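Local coordinates for fiber protein (PDB 3F0Y), which forms the trimeric knob of the adenovirus type 14 fiber and probably engages cellular receptors such as CD46 at the host cell surface, at residues Glu79-Ser84 / Cys172-Trp177; Thr90-Leu95 / Ala164-Thr169. All coordinates share one frame; numbering follows the deposited sequence.

Contact 1: residues Glu79-Ser84 / Cys172-Trp177; sequences ELFFDS and CIRITW
Arg-174 and Glu-79 form a salt bridge across two neighbouring strands, 73-82 and 171-180, in the antiparallel beta-sandwich of the knob. Arg-174 NE gives its hydrogen to Glu-79 OE2 at 3.1 Å. The oxygen lies close to the guanidinium plane, whereas the nitrogen reaches OE2 from above the carboxylate plane, 42° out of it. A water donates to the same OE2 and accepts from Arg-174 NH2, closing a small polar ring, while NH1 is taken by the backbone O of Arg-163. On the backbone, Leu-80 and Ile-173 make a hydrogen-bonded pair: Leu-80 N to Ile-173 O is 2.7 Å and Ile-173 N to Leu-80 O is 2.9 Å. Glu-79 with Arg-174 and Phe-81 with Cys-172 are the flanking non-hydrogen-bonded pairs.

Long, extended chains suit Glu-79 and Arg-174, since their charges can meet above the strands while Glu-79 CG packs on Arg-174 CG. Leu-80 and Ile-173 point to the opposite face of the sheet, toward the sandwich interior. There Leu-80 CB lies 4.2 Å from Ile-173 CB, and Leu-80 also touches Leu-41 and Leu-43 of the second sheet. Phe-82 CE1 meets Ile-173 CD1. On the face that carries Glu-79 and Arg-174, the Phe-81 ring presents its edge to two neighbours: Arg-174 NH2 is 3.3 Å from CE2, and Cys-172 SG makes a sulfur-aromatic contact, 3.7 Å from CD2.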
loop_
_atom_site.group_PDB
_atom_site.type_symbol
_atom_site.label_atom_id
_atom_site.label_comp_id
_atom_site.label_asym_id
_atom_site.label_seq_id
_atom_site.Cartn_x
_atom_site.Cartn_y
_atom_site.Cartn_z
ATOM N N GLU A 79 0.915 -10.638 18.688
ATOM C CA GLU A 79 1.082 -12.002 18.204
ATOM C C GLU A 79 -0.292 -12.622 17.991
ATOM O O GLU A 79 -1.073 -12.744 18.934
ATOM C CB GLU A 79 1.861 -12.841 19.214
ATOM C CG GLU A 79 3.309 -12.423 19.398
ATOM C CD GLU A 79 4.075 -13.397 20.269
ATOM O OE1 GLU A 79 3.583 -13.727 21.367
ATOM O OE2 GLU A 79 5.170 -13.837 19.857
ATOM N N LEU A 80 -0.581 -13.009 16.752
ATOM C CA LEU A 80 -1.869 -13.595 16.401
ATOM C C LEU A 80 -1.653 -15.030 15.940
ATOM O O LEU A 80 -1.012 -15.270 14.919
ATOM C CB LEU A 80 -2.552 -12.779 15.301
ATOM C CG LEU A 80 -2.630 -11.265 15.527
ATOM C CD1 LEU A 80 -3.322 -10.601 14.352
ATOM C CD2 LEU A 80 -3.340 -10.930 16.834
ATOM N N PHE A 81 -2.183 -15.975 16.712
ATOM C CA PHE A 81 -2.064 -17.395 16.410
ATOM C C PHE A 81 -3.422 -17.946 16.005
ATOM O O PHE A 81 -4.439 -17.629 16.623
ATOM C CB PHE A 81 -1.523 -18.149 17.624
ATOM C CG PHE A 81 -0.174 -17.666 18.078
ATOM C CD1 PHE A 81 -0.046 -16.874 19.210
ATOM C CD2 PHE A 81 0.965 -17.981 17.356
ATOM C CE1 PHE A 81 1.198 -16.419 19.622
ATOM C CE2 PHE A 81 2.211 -17.533 17.760
ATOM C CZ PHE A 81 2.330 -16.749 18.896
ATOM N N PHE A 82 -3.425 -18.769 14.959
ATOM C CA PHE A 82 -4.652 -19.335 14.412
ATOM C C PHE A 82 -4.517 -20.848 14.278
ATOM O O PHE A 82 -3.438 -21.359 13.974
ATOM C CB PHE A 82 -4.957 -18.724 13.043
ATOM C CG PHE A 82 -5.011 -17.221 13.043
ATOM C CD1 PHE A 82 -3.850 -16.471 12.909
ATOM C CD2 PHE A 82 -6.225 -16.555 13.159
ATOM C CE1 PHE A 82 -3.896 -15.080 12.905
ATOM C CE2 PHE A 82 -6.279 -15.164 13.154
ATOM C CZ PHE A 82 -5.113 -14.428 13.028
ATOM N N ASP A 83 -5.620 -21.559 14.501
ATOM C CA ASP A 83 -5.635 -23.016 14.358
ATOM C C ASP A 83 -5.762 -23.419 12.886
ATOM O O ASP A 83 -5.853 -22.558 12.007
ATOM C CB ASP A 83 -6.748 -23.645 15.218
ATOM C CG ASP A 83 -8.145 -23.179 14.830
ATOM O OD1 ASP A 83 -8.366 -22.784 13.665
ATOM O OD2 ASP A 83 -9.034 -23.224 15.705
ATOM N N SER A 84 -5.775 -24.728 12.628
ATOM C CA SER A 84 -5.826 -25.264 11.264
ATOM C C SER A 84 -7.062 -24.841 10.458
ATOM O O SER A 84 -7.053 -24.925 9.230
ATOM C CB SER A 84 -5.734 -26.794 11.295
ATOM O OG SER A 84 -6.821 -27.354 12.010
ATOM N N CYS A 172 0.462 -17.972 11.887
ATOM C CA CYS A 172 0.899 -16.898 12.777
ATOM C C CYS A 172 1.045 -15.573 12.039
ATOM O O CYS A 172 1.533 -15.528 10.905
ATOM C CB CYS A 172 2.244 -17.243 13.424
ATOM S SG CYS A 172 2.352 -18.898 14.101
ATOM N N ILE A 173 0.614 -14.501 12.698
ATOM C CA ILE A 173 0.917 -13.143 12.278
ATOM C C ILE A 173 1.441 -12.408 13.506
ATOM O O ILE A 173 0.718 -12.230 14.482
ATOM C CB ILE A 173 -0.330 -12.410 11.735
ATOM C CG1 ILE A 173 -0.953 -13.181 10.567
ATOM C CG2 ILE A 173 0.035 -11.000 11.293
ATOM C CD1 ILE A 173 -2.245 -12.570 10.058
ATOM N N ARG A 174 2.709 -12.014 13.459
ATOM C CA ARG A 174 3.332 -11.266 14.545
ATOM C C ARG A 174 3.678 -9.876 14.038
ATOM O O ARG A 174 4.512 -9.729 13.149
ATOM C CB ARG A 174 4.596 -11.973 15.025
ATOM C CG ARG A 174 4.356 -13.332 15.664
ATOM C CD ARG A 174 5.642 -13.856 16.275
ATOM N NE ARG A 174 5.466 -15.105 17.019
ATOM C CZ ARG A 174 5.638 -16.328 16.520
ATOM N NH1 ARG A 174 5.972 -16.514 15.246
ATOM N NH2 ARG A 174 5.466 -17.381 17.311
ATOM N N ILE A 175 3.027 -8.863 14.603
ATOM C CA ILE A 175 3.211 -7.479 14.180
ATOM C C ILE A 175 3.916 -6.714 15.291
ATOM O O ILE A 175 3.374 -6.567 16.383
ATOM C CB ILE A 175 1.860 -6.794 13.880
ATOM C CG1 ILE A 175 0.995 -7.671 12.967
ATOM C CG2 ILE A 175 2.087 -5.434 13.240
ATOM C CD1 ILE A 175 -0.422 -7.161 12.804
ATOM N N THR A 176 5.125 -6.233 15.003
ATOM C CA THR A 176 5.942 -5.530 15.988
ATOM C C THR A 176 6.070 -4.056 15.634
ATOM O O THR A 176 6.599 -3.710 14.580
ATOM C CB THR A 176 7.359 -6.130 16.072
ATOM O OG1 THR A 176 7.277 -7.498 16.485
ATOM C CG2 THR A 176 8.223 -5.354 17.069
ATOM N N TRP A 177 5.573 -3.200 16.523
ATOM C CA TRP A 177 5.776 -1.760 16.429
ATOM C C TRP A 177 6.982 -1.411 17.279
ATOM O O TRP A 177 7.115 -1.906 18.400
ATOM C CB TRP A 177 4.568 -0.999 16.971
ATOM C CG TRP A 177 3.350 -1.069 16.113
ATOM C CD1 TRP A 177 2.958 -0.160 15.180
ATOM C CD2 TRP A 177 2.351 -2.095 16.123
ATOM N NE1 TRP A 177 1.779 -0.558 14.599
ATOM C CE2 TRP A 177 1.383 -1.741 15.162
ATOM C CE3 TRP A 177 2.180 -3.278 16.852
ATOM C CZ2 TRP A 177 0.259 -2.531 14.904
ATOM C CZ3 TRP A 177 1.062 -4.062 16.597
ATOM C CH2 TRP A 177 0.117 -3.684 15.632
HETATM O O HOH W 1 5.834 -16.349 20.413
#

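Contact 2: residues Thr90-Leu95 / Ala164-Thr169; sequences TSLSSL and AIRADT
Leu-92 reaches across to Ile-165, Arg-166 and Thr-169, joining two surface loops of the knob's beta-sandwich: the one that follows strand 73-82 and the one that leads into strand 171-180. The latter contains a type I beta turn from Arg-166 to Thr-169. Leu-92 CB starts the contact, 3.9 Å from Ile-165 CD1. With CG anti to the carbonyl carbon (chi1 -61°), the chain carries its branch point to the guanidinium, CG lying 3.9 Å from Arg-166 CZ. The two methyls then go mainly to different partners. CD2 packs against Ile-165 CD1 at 3.8 Å, as the two aliphatic chains run past one another in opposing senses. CD1 rests over one face of the Arg-166 guanidinium, away from its centre and 3.5 Å from NE.

A leucine suits this place because its forked end can serve an isoleucine and the flat face of an arginine together. That face is held in position by Asp-168, which Arg-166 holds through NE and NH2 in a two-bond salt bridge: NE to OD1 is 3.0 Å, nearly straight at 166°, and NH2 to OD2 is 3.1 Å. The bend at chi3 (69°) turns NE out of an extended course. Beneath, Leu-92, Ile-165 and Thr-169 all touch Phe-81 of the sheet. Thr-169 OG1 is buried here without a hydrogen-bonding partner, and Leu-92 CD1 lies 3.4 Å from it.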
loop_
_atom_site.group_PDB
_atom_site.type_symbol
_atom_site.label_atom_id
_atom_site.label_comp_id
_atom_site.label_asym_id
_atom_site.label_seq_id
_atom_site.Cartn_x
_atom_site.Cartn_y
_atom_site.Cartn_z
ATOM N N THR A 90 -7.279 -17.400 21.101
ATOM C CA THR A 90 -7.249 -16.206 21.953
ATOM C C THR A 90 -6.333 -16.341 23.169
ATOM O O THR A 90 -5.743 -15.356 23.610
ATOM C CB THR A 90 -8.662 -15.823 22.448
ATOM O OG1 THR A 90 -9.210 -16.898 23.222
ATOM C CG2 THR A 90 -9.583 -15.517 21.273
ATOM N N SER A 91 -6.224 -17.554 23.709
ATOM C CA SER A 91 -5.377 -17.804 24.879
ATOM C C SER A 91 -3.893 -17.586 24.575
ATOM O O SER A 91 -3.151 -17.097 25.426
ATOM C CB SER A 91 -5.597 -19.223 25.411
ATOM O OG SER A 91 -5.249 -20.193 24.439
ATOM N N LEU A 92 -3.467 -17.949 23.367
ATOM C CA LEU A 92 -2.074 -17.775 22.948
ATOM C C LEU A 92 -1.797 -16.390 22.365
ATOM O O LEU A 92 -0.651 -15.937 22.358
ATOM C CB LEU A 92 -1.697 -18.826 21.903
ATOM C CG LEU A 92 -1.771 -20.295 22.314
ATOM C CD1 LEU A 92 -1.587 -21.178 21.091
ATOM C CD2 LEU A 92 -0.731 -20.620 23.380
ATOM N N SER A 93 -2.841 -15.726 21.875
ATOM C CA SER A 93 -2.685 -14.501 21.096
ATOM C C SER A 93 -2.842 -13.241 21.933
ATOM O O SER A 93 -3.450 -13.262 23.003
ATOM C CB SER A 93 -3.705 -14.478 19.956
ATOM O OG SER A 93 -3.549 -15.606 19.119
ATOM N N SER A 94 -2.284 -12.142 21.428
ATOM C CA SER A 94 -2.455 -10.828 22.037
ATOM C C SER A 94 -3.914 -10.391 21.941
ATOM O O SER A 94 -4.477 -9.862 22.902
ATOM C CB SER A 94 -1.557 -9.802 21.344
ATOM O OG SER A 94 -0.223 -10.268 21.276
ATOM N N LEU A 95 -4.514 -10.617 20.773
ATOM C CA LEU A 95 -5.929 -10.339 20.546
ATOM C C LEU A 95 -6.767 -11.403 21.248
ATOM O O LEU A 95 -6.587 -12.596 21.007
ATOM C CB LEU A 95 -6.235 -10.332 19.046
ATOM C CG LEU A 95 -7.670 -10.024 18.605
ATOM C CD1 LEU A 95 -8.104 -8.633 19.035
ATOM C CD2 LEU A 95 -7.791 -10.184 17.094
ATOM N N ALA A 164 5.950 -21.824 15.215
ATOM C CA ALA A 164 4.741 -22.066 15.998
ATOM C C ALA A 164 5.117 -22.209 17.466
ATOM O O ALA A 164 6.246 -22.578 17.786
ATOM C CB ALA A 164 4.035 -23.319 15.506
ATOM N N ILE A 165 4.170 -21.911 18.353
ATOM C CA ILE A 165 4.400 -22.004 19.801
ATOM C C ILE A 165 3.656 -23.173 20.458
ATOM O O ILE A 165 3.933 -23.516 21.608
ATOM C CB ILE A 165 4.029 -20.683 20.528
ATOM C CG1 ILE A 165 2.544 -20.341 20.355
ATOM C CG2 ILE A 165 4.892 -19.539 20.014
ATOM C CD1 ILE A 165 2.082 -19.220 21.261
ATOM N N ARG A 166 2.712 -23.768 19.731
ATOM C CA ARG A 166 1.947 -24.910 20.225
ATOM C C ARG A 166 1.497 -25.761 19.038
ATOM O O ARG A 166 1.400 -25.264 17.912
ATOM C CB ARG A 166 0.747 -24.427 21.046
ATOM C CG ARG A 166 0.218 -25.450 22.047
ATOM C CD ARG A 166 -0.713 -24.822 23.080
ATOM N NE ARG A 166 -1.980 -24.374 22.501
ATOM C CZ ARG A 166 -2.998 -23.861 23.192
ATOM N NH1 ARG A 166 -2.924 -23.717 24.508
ATOM N NH2 ARG A 166 -4.105 -23.490 22.561
ATOM N N ALA A 167 1.219 -27.039 19.297
ATOM C CA ALA A 167 0.893 -28.005 18.237
ATOM C C ALA A 167 -0.295 -27.589 17.366
ATOM O O ALA A 167 -0.327 -27.890 16.171
ATOM C CB ALA A 167 0.638 -29.386 18.840
ATOM N N ASP A 168 -1.260 -26.896 17.964
ATOM C CA ASP A 168 -2.466 -26.474 17.248
ATOM C C ASP A 168 -2.345 -25.102 16.577
ATOM O O ASP A 168 -3.320 -24.609 16.018
ATOM C CB ASP A 168 -3.679 -26.488 18.190
ATOM C CG ASP A 168 -3.535 -25.519 19.348
ATOM O OD1 ASP A 168 -2.393 -25.095 19.629
ATOM O OD2 ASP A 168 -4.560 -25.186 19.977
ATOM N N THR A 169 -1.163 -24.488 16.635
ATOM C CA THR A 169 -0.928 -23.203 15.976
ATOM C C THR A 169 -0.478 -23.434 14.534
ATOM O O THR A 169 0.699 -23.694 14.275
ATOM C CB THR A 169 0.126 -22.366 16.728
ATOM O OG1 THR A 169 -0.331 -22.106 18.062
ATOM C CG2 THR A 169 0.361 -21.044 16.016
#

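The centres of the two contacts lie 8 Å apart, and along the chain contact 2 is nested within the loop that contact 1 closes. Strand 73-82, at one side of its sheet within this chain, is where they meet. The edge of the strand that faces away from 172-177 is bonded by the loop 90-95: Phe-81 N lies 2.8 Å from Ser-93 OG, and Glu-79 O lies 2.8 Å from Ser-94 N, both probable hydrogen bonds. Phe-81 also belongs to both packings, with its CE1 3.3 Å from Leu-92 O. Contact 1 is thus buried sheet pairing, and contact 2 joins loops at the surface above it. No other chain of the trimer touches either one.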